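Local coordinates for DUF4627 domain-containing protein (Bacteroides thetaiotaomicron, PDB 3SEE) that is of unknown function but has a galactose-binding domain-like fold and may bind sugars, at residues G45-A50 against I65-A70; E35-N40 against K78-Q83; P108-I113 against L204-G209; T97-A102 against W159-V164; K114-E119 against D198-I203. All coordinates share one frame; numbering follows the deposited sequence.

Contact 1: residues G45-A50 against I65-A70; sequences GVTTIA and IDNSGA. With NA (sodium ion), chain B.
T47 and N67 lie side by side and point the same way, which brings the threonine hydroxyl to the asparagine amide. With T47 OG1 anti to the backbone N (chi1 180°) in the conformer described, it stands 2.7 Å from N67 OD1. D66 O is a second possible acceptor, 3.1 Å from T47 OG1, for the single hydroxyl proton. N67 ND2 is bonded to G205 O and N207 O, which fixes the flip of the amide and leaves OD1 to the T47 hydroxyl. I49 and I65 are likewise aligned, with I49 CG1 4.0 Å from I65 CG2, as a non-hydrogen-bonded antiparallel pair. T48 and D66 occupy the other face and exchange two backbone bonds. T48 OG1 binds the sodium ion at 2.4 Å, and T47 O and two waters complete the ligands found. D66 OD1 accepts from both S68 N and S68 OG, closing an Asx turn. At G69 a side chain would clash with G45 O, which lies 3.4 Å from G69 CA. The paired strands form the hairpin 48-53/61-66: 48-53 is one edge strand of the antiparallel sheet, and 61-66 lies between it and strand 211-221, where the I65 backbone bonds to V212 and its side chain packs on I214.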
# COMPACT_ATOMS: atom_id res chain seq x y z
N GLY A 45 6.47 20.03 -3.27
CA GLY A 45 5.74 20.75 -2.24
C GLY A 45 4.42 20.15 -1.81
O GLY A 45 3.85 20.58 -0.81
N VAL A 46 3.92 19.13 -2.52
CA VAL A 46 2.62 18.55 -2.20
C VAL A 46 2.65 17.68 -0.94
O VAL A 46 1.80 17.84 -0.06
CB VAL A 46 2.09 17.75 -3.41
CG1 VAL A 46 0.86 16.89 -3.03
CG2 VAL A 46 1.71 18.71 -4.57
N THR A 47 3.61 16.77 -0.86
CA THR A 47 3.72 15.89 0.29
C THR A 47 5.19 15.65 0.63
O THR A 47 6.08 15.83 -0.22
CB THR A 47 2.92 14.56 0.08
OG1 THR A 47 3.05 13.71 1.23
CG2 THR A 47 3.37 13.82 -1.16
N THR A 48 5.44 15.27 1.87
CA THR A 48 6.76 14.83 2.29
C THR A 48 6.60 13.52 3.02
O THR A 48 5.80 13.42 3.95
CB THR A 48 7.40 15.86 3.22
OG1 THR A 48 7.56 17.09 2.49
CG2 THR A 48 8.77 15.40 3.76
N ILE A 49 7.35 12.51 2.58
CA ILE A 49 7.38 11.21 3.23
C ILE A 49 8.80 11.03 3.76
O ILE A 49 9.74 11.07 2.97
CB ILE A 49 7.01 10.09 2.23
CG1 ILE A 49 5.59 10.29 1.70
CG2 ILE A 49 7.14 8.72 2.90
CD1 ILE A 49 5.13 9.31 0.64
N ALA A 50 8.94 10.81 5.06
CA ALA A 50 10.24 10.78 5.68
C ALA A 50 10.24 9.93 6.94
O ALA A 50 9.22 9.79 7.62
CB ALA A 50 10.74 12.20 6.03
N ILE A 65 3.91 10.44 6.58
CA ILE A 65 3.37 10.88 5.29
C ILE A 65 2.63 12.17 5.57
O ILE A 65 1.53 12.18 6.14
CB ILE A 65 2.42 9.85 4.65
CG1 ILE A 65 3.12 8.50 4.49
CG2 ILE A 65 1.89 10.39 3.31
CD1 ILE A 65 2.21 7.37 3.96
N ASP A 66 3.24 13.28 5.20
CA ASP A 66 2.76 14.62 5.58
C ASP A 66 2.21 15.34 4.36
O ASP A 66 2.98 15.80 3.52
CB ASP A 66 3.90 15.41 6.23
CG ASP A 66 3.50 16.79 6.69
OD1 ASP A 66 2.44 17.30 6.32
OD2 ASP A 66 4.33 17.39 7.42
N ASN A 67 0.88 15.39 4.26
CA ASN A 67 0.19 16.07 3.15
C ASN A 67 -0.23 17.50 3.47
O ASN A 67 -1.15 18.02 2.86
CB ASN A 67 -1.05 15.26 2.72
CG ASN A 67 -0.73 13.92 2.13
OD1 ASN A 67 0.40 13.56 1.90
ND2 ASN A 67 -1.78 13.15 1.90
N SER A 68 0.48 18.13 4.41
CA SER A 68 0.21 19.56 4.70
C SER A 68 0.27 20.46 3.47
O SER A 68 -0.50 21.42 3.35
CB SER A 68 1.21 20.08 5.74
OG SER A 68 0.97 19.40 6.93
N GLY A 69 1.17 20.19 2.55
CA GLY A 69 1.32 21.01 1.35
C GLY A 69 0.31 20.76 0.25
O GLY A 69 0.34 21.46 -0.77
N ALA A 70 -0.59 19.78 0.42
CA ALA A 70 -1.42 19.35 -0.69
C ALA A 70 -2.66 20.24 -0.93
O ALA A 70 -3.33 20.64 -0.01
CB ALA A 70 -1.81 17.88 -0.50
NA NA B . 7.64 17.58 0.16
O HOH W 1 3.55 18.48 2.88
O HOH W 2 5.75 18.97 0.89
O HOH W 3 8.97 19.52 0.22

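Contact 2: residues E35-N40 against K78-Q83; sequences EWFIMN and KAFLGQ
The F37 ring fills the hollow left by G82 on the adjoining strand, within the six-stranded mixed sheet of this galactose-binding domain-like fold. Strands 36-40 and 79-83 run antiparallel, and the hydrogen-bonded pairs F37 with G82 and M39 with F80 set their register. CG of F37 sits between the backbone N and the carbonyl carbon (chi1 64°), and the ring lies across the partner strand. G82 CA is 3.7 Å from the ring centroid of F37, 16° off its normal. A CB at G82 would come within 2.3 Å of F37 CZ, so any side chain there would collide with the ring. Selenomethionine M39 makes the next bump: its CB rests over the centre of the F80 ring, 3.8 Å from the centroid, while F37 CE1 touches F80 CE2. F80 in turn packs on A202 and L204 of strand 199-204. On the opposite face, L81 nestles against the indole, with L81 CG 3.6 Å from W36 CE3. L81 and I38 also meet M63, and W36 reaches V217, so this face looks into the other sheet. The tryptophan is held by a bond from NE1 to N14 O, and Q83 OE1 accepts from K13 N. Q83 closes the row over one indole face, its amide plane turned 75° against the ring and Q83 NE2 3.3 Å from W36 CE2.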
# COMPACT_ATOMS: atom_id res chain seq x y z
N GLU A 35 13.73 -3.84 1.23
CA GLU A 35 14.06 -2.56 1.83
C GLU A 35 12.79 -1.74 1.67
O GLU A 35 11.98 -2.06 0.80
CB GLU A 35 15.19 -1.90 1.05
CG GLU A 35 16.48 -2.69 1.11
CD GLU A 35 17.69 -1.93 0.67
OE1 GLU A 35 17.55 -0.74 0.24
OE2 GLU A 35 18.78 -2.53 0.74
N TRP A 36 12.61 -0.70 2.48
CA TRP A 36 11.60 0.30 2.20
C TRP A 36 12.09 1.29 1.15
O TRP A 36 13.26 1.63 1.09
CB TRP A 36 11.23 1.06 3.47
CG TRP A 36 10.57 0.22 4.49
CD1 TRP A 36 11.14 -0.28 5.62
CD2 TRP A 36 9.20 -0.21 4.50
NE1 TRP A 36 10.22 -1.01 6.32
CE2 TRP A 36 9.02 -0.99 5.66
CE3 TRP A 36 8.12 -0.06 3.62
CZ2 TRP A 36 7.80 -1.57 5.98
CZ3 TRP A 36 6.92 -0.63 3.95
CH2 TRP A 36 6.78 -1.39 5.11
N PHE A 37 11.15 1.77 0.34
CA PHE A 37 11.40 2.88 -0.55
C PHE A 37 10.33 3.94 -0.40
O PHE A 37 9.20 3.66 0.01
CB PHE A 37 11.55 2.42 -2.02
CG PHE A 37 10.32 1.80 -2.61
CD1 PHE A 37 9.34 2.58 -3.18
CD2 PHE A 37 10.16 0.44 -2.65
CE1 PHE A 37 8.22 2.00 -3.78
CE2 PHE A 37 9.06 -0.14 -3.25
CZ PHE A 37 8.10 0.64 -3.82
N ILE A 38 10.71 5.16 -0.75
CA ILE A 38 9.82 6.29 -0.79
C ILE A 38 9.46 6.59 -2.22
O ILE A 38 10.34 6.82 -3.06
CB ILE A 38 10.45 7.52 -0.13
CG1 ILE A 38 10.76 7.23 1.33
CG2 ILE A 38 9.55 8.74 -0.32
CD1 ILE A 38 11.75 8.22 1.97
N MSE A 39 8.16 6.54 -2.54
CA MSE A 39 7.64 7.06 -3.80
C MSE A 39 7.00 8.41 -3.53
O MSE A 39 6.08 8.51 -2.72
CB MSE A 39 6.62 6.12 -4.43
CG MSE A 39 7.22 5.18 -5.46
SE MSE A 39 7.64 5.99 -7.16
CE MSE A 39 5.86 5.97 -7.82
N ASN A 40 7.50 9.45 -4.20
CA ASN A 40 6.88 10.76 -4.15
C ASN A 40 7.09 11.42 -5.50
O ASN A 40 8.06 12.16 -5.72
CB ASN A 40 7.44 11.62 -3.01
CG ASN A 40 6.74 12.93 -2.87
OD1 ASN A 40 5.86 13.28 -3.67
ND2 ASN A 40 7.16 13.70 -1.86
N LYS A 78 1.43 7.74 -7.20
CA LYS A 78 2.48 8.75 -7.09
C LYS A 78 3.16 8.84 -5.74
O LYS A 78 4.35 9.11 -5.69
CB LYS A 78 1.98 10.14 -7.47
CG LYS A 78 1.50 10.26 -8.90
CD LYS A 78 1.15 11.71 -9.23
CE LYS A 78 0.49 11.81 -10.56
NZ LYS A 78 0.15 13.25 -10.85
N ALA A 79 2.42 8.70 -4.63
CA ALA A 79 2.99 8.98 -3.30
C ALA A 79 2.62 7.87 -2.33
O ALA A 79 1.44 7.71 -1.95
CB ALA A 79 2.49 10.33 -2.79
N PHE A 80 3.62 7.12 -1.88
CA PHE A 80 3.40 6.03 -0.96
C PHE A 80 4.73 5.54 -0.39
O PHE A 80 5.79 5.81 -0.95
CB PHE A 80 2.61 4.87 -1.60
CG PHE A 80 3.19 4.31 -2.85
CD1 PHE A 80 2.83 4.81 -4.09
CD2 PHE A 80 4.03 3.21 -2.81
CE1 PHE A 80 3.34 4.24 -5.26
CE2 PHE A 80 4.53 2.65 -3.98
CZ PHE A 80 4.18 3.16 -5.19
N LEU A 81 4.63 4.82 0.73
CA LEU A 81 5.70 4.04 1.30
C LEU A 81 5.61 2.63 0.73
O LEU A 81 4.54 2.03 0.79
CB LEU A 81 5.51 4.03 2.81
CG LEU A 81 6.45 3.12 3.60
CD1 LEU A 81 7.90 3.62 3.54
CD2 LEU A 81 5.96 2.95 5.04
N GLY A 82 6.70 2.14 0.16
CA GLY A 82 6.66 0.85 -0.50
C GLY A 82 7.71 -0.14 -0.04
O GLY A 82 8.78 0.25 0.44
N GLN A 83 7.44 -1.43 -0.21
CA GLN A 83 8.48 -2.45 -0.08
C GLN A 83 8.23 -3.55 -1.08
O GLN A 83 7.16 -4.16 -1.10
CB GLN A 83 8.57 -3.01 1.34
CG GLN A 83 9.71 -4.02 1.46
CD GLN A 83 10.16 -4.38 2.87
OE1 GLN A 83 10.45 -5.55 3.10
NE2 GLN A 83 10.27 -3.41 3.79

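Contact 3: residues P108-I113 against L204-G209; sequences PVSVYI and LGQNKG
L204 O receives the shortest direct polar bond of the contact, 2.8 Å from S110 N, and V109 CA adds a longer CH contact to the same oxygen. The bond from S110 N is bent to 139° at the hydrogen. In return L204 N gives a straighter bond to S110 O, at 2.9 Å. These two bonds define one antiparallel hydrogen-bonded pair at the end of strand 199-204, after which water takes over the bridging. One water donates to both S110 OG, at 2.7 Å, and Q206 OE1, while accepting from Q206 N. S110 OG also bonds to N150 OD1, and Q206 OE1 has a further partner in Q148 NE2. A second water donates to P108 O at 2.7 Å and accepts from N207 N. Beyond it the side chains of N207 and P108 cross at about a right angle, with N207 ND2 3.2 Å from P108 CD. An alanine at N207 would probably leave CG and CD of P108 without this cover and open a gap beside the ring. At the other end, CG of Y112 sits between its backbone N and carbonyl carbon (chi1 62°), with the ring at L204. The conformer of L204 described sets CD1 3.7 Å from Y112 CE2, while Y112 OH bonds to W76 O. The strand pairing thus passes from direct peptide bonds to water bridges, and bound water probably supplements the direct bonds where 204-209 leaves the sheet.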
# COMPACT_ATOMS: atom_id res chain seq x y z
N PRO A 108 -7.93 8.72 6.84
CA PRO A 108 -7.70 7.35 6.39
C PRO A 108 -6.25 6.99 6.13
O PRO A 108 -5.45 7.83 5.72
CB PRO A 108 -8.49 7.28 5.09
CG PRO A 108 -8.52 8.67 4.61
CD PRO A 108 -8.47 9.59 5.79
N VAL A 109 -5.95 5.72 6.32
CA VAL A 109 -4.72 5.12 5.86
C VAL A 109 -5.09 3.92 5.00
O VAL A 109 -6.13 3.31 5.20
CB VAL A 109 -3.82 4.73 7.05
CG1 VAL A 109 -4.46 3.66 7.92
CG2 VAL A 109 -2.42 4.37 6.59
N SER A 110 -4.23 3.61 4.04
CA SER A 110 -4.58 2.73 2.95
C SER A 110 -3.44 1.82 2.55
O SER A 110 -2.28 2.11 2.81
CB SER A 110 -5.01 3.56 1.75
OG SER A 110 -6.00 4.53 2.13
N VAL A 111 -3.81 0.75 1.86
CA VAL A 111 -2.90 -0.31 1.44
C VAL A 111 -3.30 -0.82 0.06
O VAL A 111 -4.50 -0.95 -0.21
CB VAL A 111 -3.11 -1.54 2.37
CG1 VAL A 111 -2.28 -2.74 1.90
CG2 VAL A 111 -2.80 -1.16 3.80
N TYR A 112 -2.34 -1.22 -0.76
CA TYR A 112 -2.58 -2.14 -1.87
C TYR A 112 -1.29 -2.94 -2.08
O TYR A 112 -0.22 -2.57 -1.57
CB TYR A 112 -3.07 -1.44 -3.15
CG TYR A 112 -2.13 -0.43 -3.78
CD1 TYR A 112 -1.05 -0.83 -4.54
CD2 TYR A 112 -2.32 0.93 -3.58
CE1 TYR A 112 -0.19 0.08 -5.12
CE2 TYR A 112 -1.46 1.86 -4.15
CZ TYR A 112 -0.40 1.43 -4.92
OH TYR A 112 0.49 2.32 -5.51
N ILE A 113 -1.39 -4.02 -2.86
CA ILE A 113 -0.24 -4.88 -3.14
C ILE A 113 -0.29 -5.17 -4.64
O ILE A 113 -1.23 -5.79 -5.14
CB ILE A 113 -0.25 -6.18 -2.31
CG1 ILE A 113 -0.49 -5.91 -0.82
CG2 ILE A 113 1.09 -6.93 -2.52
CD1 ILE A 113 -0.51 -7.18 0.07
N LEU A 204 -0.31 4.09 2.09
CA LEU A 204 -0.62 5.44 1.64
C LEU A 204 -1.49 6.15 2.62
O LEU A 204 -2.28 5.52 3.33
CB LEU A 204 -1.49 5.41 0.38
CG LEU A 204 -1.00 4.52 -0.73
CD1 LEU A 204 -1.64 3.15 -0.69
CD2 LEU A 204 -1.24 5.19 -2.08
N GLY A 205 -1.42 7.47 2.60
CA GLY A 205 -2.39 8.34 3.29
C GLY A 205 -2.65 9.51 2.36
O GLY A 205 -1.84 10.42 2.28
N GLN A 206 -3.71 9.41 1.58
CA GLN A 206 -3.91 10.29 0.44
C GLN A 206 -4.63 11.59 0.75
O GLN A 206 -4.60 12.51 -0.06
CB GLN A 206 -4.70 9.58 -0.64
CG GLN A 206 -4.00 8.37 -1.23
CD GLN A 206 -4.93 7.53 -2.06
OE1 GLN A 206 -5.66 6.70 -1.51
NE2 GLN A 206 -4.98 7.77 -3.37
N ASN A 207 -5.29 11.70 1.90
CA ASN A 207 -6.14 12.86 2.10
C ASN A 207 -5.35 14.15 2.19
O ASN A 207 -4.39 14.25 2.93
CB ASN A 207 -7.02 12.71 3.35
CG ASN A 207 -8.29 11.92 3.07
OD1 ASN A 207 -8.34 11.12 2.12
ND2 ASN A 207 -9.30 12.10 3.92
N LYS A 208 -5.83 15.16 1.48
CA LYS A 208 -5.31 16.52 1.50
C LYS A 208 -5.19 16.99 2.96
O LYS A 208 -6.14 16.84 3.73
CB LYS A 208 -6.29 17.42 0.72
CG LYS A 208 -5.95 18.91 0.67
CD LYS A 208 -7.08 19.69 0.05
N GLY A 209 -4.05 17.55 3.34
CA GLY A 209 -3.89 18.15 4.65
C GLY A 209 -3.64 17.21 5.79
O GLY A 209 -3.32 17.67 6.90
O HOH W 4 -5.18 10.20 4.36
O HOH W 5 -5.58 7.00 1.20

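Contact 4: residues T97-A102 against W159-V164; sequences TFYAKA and WTKVVV
F98 and V162 face each other as a hydrogen-bonded antiparallel pair, and A100 with T160 forms the next. Four backbone N-H groups bond in these two pairs, V162 N to F98 O, for example, at 2.8 Å. CH contacts fill the positions between them, such as T97 CA to V162 O at 3.2 Å. The apolar group lies on the F98 face. CG of F98 sits between its backbone N and carbonyl carbon (chi1 57°), and the ring lies by V162. V162 CB is over that ring, 3.9 Å from the F98 centroid and offset toward the rim, and V162 CG2 reaches A100 CB at 4.0 Å. V109 and V111 of the opposing sheet cover this side. Contacts of the Y99 and W159 rings form the next group. In the lysine conformers described, K101 CD rides over the indole of W159, 3.6 Å from the centroid of the five-membered ring, and K161 CB comes within 3.6 Å of Y99 CE2. Y99 C and A100 N meet the indole edge in its plane. Y59 meets the Y99 and W159 rings. Charge plays a minor role: K101 NZ has a long, weak ion pair with E213, whereas W159 NE1 donates to D56 OD2. An antiparallel pair with its F98 and V162 face packed on a second sheet fits the beta sandwich of a galactose-binding domain-like fold.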
# COMPACT_ATOMS: atom_id res chain seq x y z
N THR A 97 -0.53 -6.14 8.61
CA THR A 97 -0.83 -5.39 9.85
C THR A 97 0.20 -4.30 10.03
O THR A 97 1.37 -4.50 9.69
CB THR A 97 -0.80 -6.23 11.17
OG1 THR A 97 0.53 -6.58 11.54
CG2 THR A 97 -1.65 -7.48 11.05
N PHE A 98 -0.22 -3.18 10.60
CA PHE A 98 0.71 -2.15 11.03
C PHE A 98 0.01 -1.22 12.00
O PHE A 98 -1.16 -1.38 12.27
CB PHE A 98 1.33 -1.38 9.85
CG PHE A 98 0.33 -0.71 8.94
CD1 PHE A 98 -0.22 -1.41 7.87
CD2 PHE A 98 -0.04 0.61 9.11
CE1 PHE A 98 -1.13 -0.82 7.02
CE2 PHE A 98 -0.93 1.21 8.25
CZ PHE A 98 -1.48 0.49 7.20
N TYR A 99 0.75 -0.30 12.58
CA TYR A 99 0.18 0.70 13.45
C TYR A 99 0.31 2.07 12.78
O TYR A 99 1.31 2.35 12.10
CB TYR A 99 0.85 0.70 14.83
CG TYR A 99 0.39 -0.49 15.64
CD1 TYR A 99 0.95 -1.73 15.47
CD2 TYR A 99 -0.67 -0.37 16.53
CE1 TYR A 99 0.45 -2.85 16.18
CE2 TYR A 99 -1.16 -1.45 17.25
CZ TYR A 99 -0.59 -2.68 17.06
OH TYR A 99 -1.08 -3.79 17.76
N ALA A 100 -0.71 2.89 12.94
CA ALA A 100 -0.77 4.20 12.35
C ALA A 100 -1.28 5.21 13.36
O ALA A 100 -2.06 4.88 14.23
CB ALA A 100 -1.68 4.19 11.10
N LYS A 101 -0.85 6.45 13.15
CA LYS A 101 -1.19 7.58 14.02
C LYS A 101 -1.52 8.76 13.10
O LYS A 101 -0.73 9.03 12.20
CB LYS A 101 0.06 7.92 14.88
CG LYS A 101 -0.19 8.72 16.15
CD LYS A 101 1.09 8.84 16.97
CE LYS A 101 1.11 10.09 17.83
NZ LYS A 101 1.44 11.31 17.06
N ALA A 102 -2.63 9.45 13.33
CA ALA A 102 -3.06 10.57 12.50
C ALA A 102 -3.13 11.86 13.31
O ALA A 102 -3.51 11.83 14.48
CB ALA A 102 -4.42 10.30 11.91
N TRP A 159 -1.75 5.76 18.44
CA TRP A 159 -1.32 4.61 17.63
C TRP A 159 -2.44 3.59 17.57
O TRP A 159 -2.99 3.20 18.60
CB TRP A 159 -0.03 4.00 18.19
CG TRP A 159 1.16 4.83 17.93
CD1 TRP A 159 1.86 5.58 18.83
CD2 TRP A 159 1.84 4.98 16.67
NE1 TRP A 159 2.92 6.19 18.21
CE2 TRP A 159 2.92 5.86 16.88
CE3 TRP A 159 1.65 4.47 15.39
CZ2 TRP A 159 3.81 6.22 15.85
CZ3 TRP A 159 2.50 4.84 14.38
CH2 TRP A 159 3.57 5.71 14.61
N THR A 160 -2.79 3.18 16.36
CA THR A 160 -3.99 2.42 16.05
C THR A 160 -3.63 1.26 15.14
O THR A 160 -2.93 1.44 14.13
CB THR A 160 -5.01 3.35 15.36
OG1 THR A 160 -5.32 4.45 16.22
CG2 THR A 160 -6.30 2.61 15.01
N LYS A 161 -4.10 0.07 15.48
CA LYS A 161 -3.81 -1.12 14.68
C LYS A 161 -4.60 -1.10 13.39
O LYS A 161 -5.81 -0.89 13.40
CB LYS A 161 -4.19 -2.37 15.46
CG LYS A 161 -3.74 -3.65 14.75
CD LYS A 161 -4.19 -4.92 15.47
CE LYS A 161 -3.37 -6.15 15.08
NZ LYS A 161 -1.99 -6.20 15.71
N VAL A 162 -3.92 -1.37 12.29
CA VAL A 162 -4.53 -1.47 10.98
C VAL A 162 -4.30 -2.92 10.54
O VAL A 162 -3.18 -3.40 10.60
CB VAL A 162 -3.91 -0.49 9.99
CG1 VAL A 162 -4.66 -0.55 8.63
CG2 VAL A 162 -3.94 0.94 10.54
N VAL A 163 -5.37 -3.60 10.10
CA VAL A 163 -5.32 -5.02 9.74
C VAL A 163 -6.13 -5.25 8.49
O VAL A 163 -7.29 -4.84 8.44
CB VAL A 163 -5.99 -5.92 10.78
CG1 VAL A 163 -5.95 -7.38 10.31
CG2 VAL A 163 -5.29 -5.74 12.15
N VAL A 164 -5.55 -5.94 7.49
CA VAL A 164 -6.30 -6.31 6.31
C VAL A 164 -5.78 -7.64 5.79
O VAL A 164 -4.57 -7.84 5.66
CB VAL A 164 -6.29 -5.21 5.24
CG1 VAL A 164 -4.87 -4.79 4.85
CG2 VAL A 164 -7.09 -5.68 3.99

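Contact 5: residues K114-E119 against D198-I203; sequences KQTNEE and DCYVAI
D198 meets T116 through both backbone and side chain. T116 OG1 donates to D198 OD1 at 2.8 Å, approaching from above the carboxylate plane, and the two side chains cross at about a right angle. CG of D198, anti to the backbone N (chi1 -170°), brings the carboxylate beside T116. D198 OD2 forms a salt bridge with R84 and accepts from a water. D198 O receives a nearly straight bond (175°) from T116 N at 3.1 Å; a second water donates to D198 O and accepts from N117 N. An alanine at D198 would probably leave the T116 hydroxyl without this acceptor and R84 without its charge mate. At C199 the chain passes Q115 as a non-hydrogen-bonded pair, and C199 CB lies 3.2 Å from K114 O. Strands 108-115 and 199-204 are here antiparallel neighbours in the mixed sheet of the galactose-binding domain-like fold. Y200 then forms the hydrogen-bonded pair with K114: Y200 N reaches K114 O at 2.9 Å and K114 N returns to Y200 O. K114 lies alongside the ring, its CB over one face and its CD 3.5 Å from Y200 OH. A water 2.8 Å from Y200 OH accepts from K114 NZ and lies 2.8 Å from Q115 O. A turn about the CD-CE bond (chi4 -66°) places K114 NZ, which forms a salt bridge to E118 OE2 at 2.8 Å.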
# COMPACT_ATOMS: atom_id res chain seq x y z
N LYS A 114 0.71 -4.66 -5.36
CA LYS A 114 0.69 -4.57 -6.82
C LYS A 114 1.88 -5.28 -7.45
O LYS A 114 2.98 -5.29 -6.91
CB LYS A 114 0.65 -3.09 -7.27
CG LYS A 114 0.36 -2.90 -8.74
CD LYS A 114 0.22 -1.42 -9.08
CE LYS A 114 -0.20 -1.18 -10.52
NZ LYS A 114 0.85 -1.60 -11.50
N GLN A 115 1.66 -5.80 -8.65
CA GLN A 115 2.72 -6.33 -9.48
C GLN A 115 3.75 -5.26 -9.83
O GLN A 115 3.40 -4.16 -10.25
CB GLN A 115 2.09 -6.89 -10.75
CG GLN A 115 3.09 -7.52 -11.72
CD GLN A 115 2.42 -8.34 -12.80
OE1 GLN A 115 1.32 -8.86 -12.58
NE2 GLN A 115 3.09 -8.52 -13.95
N THR A 116 5.04 -5.59 -9.70
CA THR A 116 6.09 -4.60 -9.95
C THR A 116 6.25 -4.26 -11.43
O THR A 116 6.25 -3.08 -11.80
CB THR A 116 7.42 -5.07 -9.38
OG1 THR A 116 7.22 -5.42 -8.00
CG2 THR A 116 8.50 -3.99 -9.50
N ASN A 117 6.41 -5.31 -12.25
CA ASN A 117 6.73 -5.14 -13.66
C ASN A 117 5.58 -5.67 -14.51
O ASN A 117 5.42 -6.88 -14.66
CB ASN A 117 8.06 -5.83 -14.00
CG ASN A 117 9.25 -5.04 -13.50
OD1 ASN A 117 9.24 -3.82 -13.60
ND2 ASN A 117 10.27 -5.72 -12.98
N GLU A 118 4.76 -4.74 -14.99
CA GLU A 118 3.53 -5.05 -15.72
C GLU A 118 3.78 -5.12 -17.21
O GLU A 118 4.63 -4.43 -17.74
CB GLU A 118 2.50 -3.95 -15.48
CG GLU A 118 2.13 -3.75 -14.00
CD GLU A 118 0.94 -4.55 -13.51
OE1 GLU A 118 0.51 -5.53 -14.15
OE2 GLU A 118 0.46 -4.18 -12.40
N GLU A 119 2.97 -5.94 -17.87
CA GLU A 119 2.97 -5.94 -19.33
C GLU A 119 1.92 -4.96 -19.81
O GLU A 119 1.13 -4.43 -19.04
CB GLU A 119 2.76 -7.35 -19.88
CG GLU A 119 3.84 -8.34 -19.46
CD GLU A 119 5.23 -7.99 -20.01
OE1 GLU A 119 5.30 -7.71 -21.23
OE2 GLU A 119 6.25 -7.98 -19.26
N ASP A 198 7.24 -11.05 -7.87
CA ASP A 198 7.75 -9.68 -7.82
C ASP A 198 6.58 -8.71 -7.71
O ASP A 198 5.89 -8.42 -8.69
CB ASP A 198 8.59 -9.40 -9.07
CG ASP A 198 9.34 -8.11 -8.99
OD1 ASP A 198 9.22 -7.37 -7.98
OD2 ASP A 198 10.08 -7.81 -9.97
N CYS A 199 6.35 -8.27 -6.48
CA CYS A 199 5.27 -7.34 -6.19
C CYS A 199 5.77 -6.35 -5.15
O CYS A 199 6.90 -6.49 -4.65
CB CYS A 199 4.03 -8.09 -5.69
SG CYS A 199 4.24 -8.93 -4.10
N TYR A 200 4.94 -5.36 -4.81
CA TYR A 200 5.26 -4.49 -3.70
C TYR A 200 4.03 -4.15 -2.90
O TYR A 200 2.93 -4.00 -3.46
CB TYR A 200 5.97 -3.21 -4.16
CG TYR A 200 5.26 -2.39 -5.20
CD1 TYR A 200 5.39 -2.71 -6.54
CD2 TYR A 200 4.47 -1.31 -4.86
CE1 TYR A 200 4.75 -1.93 -7.50
CE2 TYR A 200 3.84 -0.55 -5.81
CZ TYR A 200 3.95 -0.89 -7.15
OH TYR A 200 3.37 -0.16 -8.16
N VAL A 201 4.24 -4.04 -1.60
CA VAL A 201 3.26 -3.44 -0.71
C VAL A 201 3.38 -1.92 -0.78
O VAL A 201 4.49 -1.39 -0.72
CB VAL A 201 3.50 -3.92 0.73
CG1 VAL A 201 2.60 -3.18 1.73
CG2 VAL A 201 3.34 -5.44 0.83
N ALA A 202 2.26 -1.23 -0.88
CA ALA A 202 2.16 0.23 -0.83
C ALA A 202 1.27 0.60 0.35
O ALA A 202 0.16 0.09 0.49
CB ALA A 202 1.53 0.76 -2.13
N ILE A 203 1.77 1.49 1.20
CA ILE A 203 1.03 2.05 2.32
C ILE A 203 0.91 3.55 2.03
O ILE A 203 1.93 4.22 1.72
CB ILE A 203 1.71 1.78 3.68
CG1 ILE A 203 1.79 0.27 3.92
CG2 ILE A 203 0.98 2.53 4.80
CD1 ILE A 203 2.62 -0.15 5.15
O HOH W 6 3.47 -1.43 -10.68
O HOH W 7 10.63 -8.97 -12.29
O HOH W 8 6.33 -8.06 -11.47

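How the contacts relate
Contacts 2 and 3 are buried, and contacts 1, 4 and 5 partly so. Contact 2 is chiefly rings and apolar chains, whereas contact 3, though buried, is bridged by water; contact 1 adds a sodium ion and an Asx turn, contact 4 lysines against aromatic rings, contact 5 a salt bridge and waters. Contacts 2, 3 and 5 share the mixed sheet: L81 O bonds I203 N between 2 and 5, and Y112 O bonds A202 N between 3 and 5. Contacts 3 and 5 both use strand 108-115. Contacts 1 and 4 belong to the antiparallel sheet and do not touch. Apolar packing of V109 and V111 on F98 joins contact 3 to contact 4 across the sandwich, whereas polar bonds of N67 tie contact 1 to contact 3.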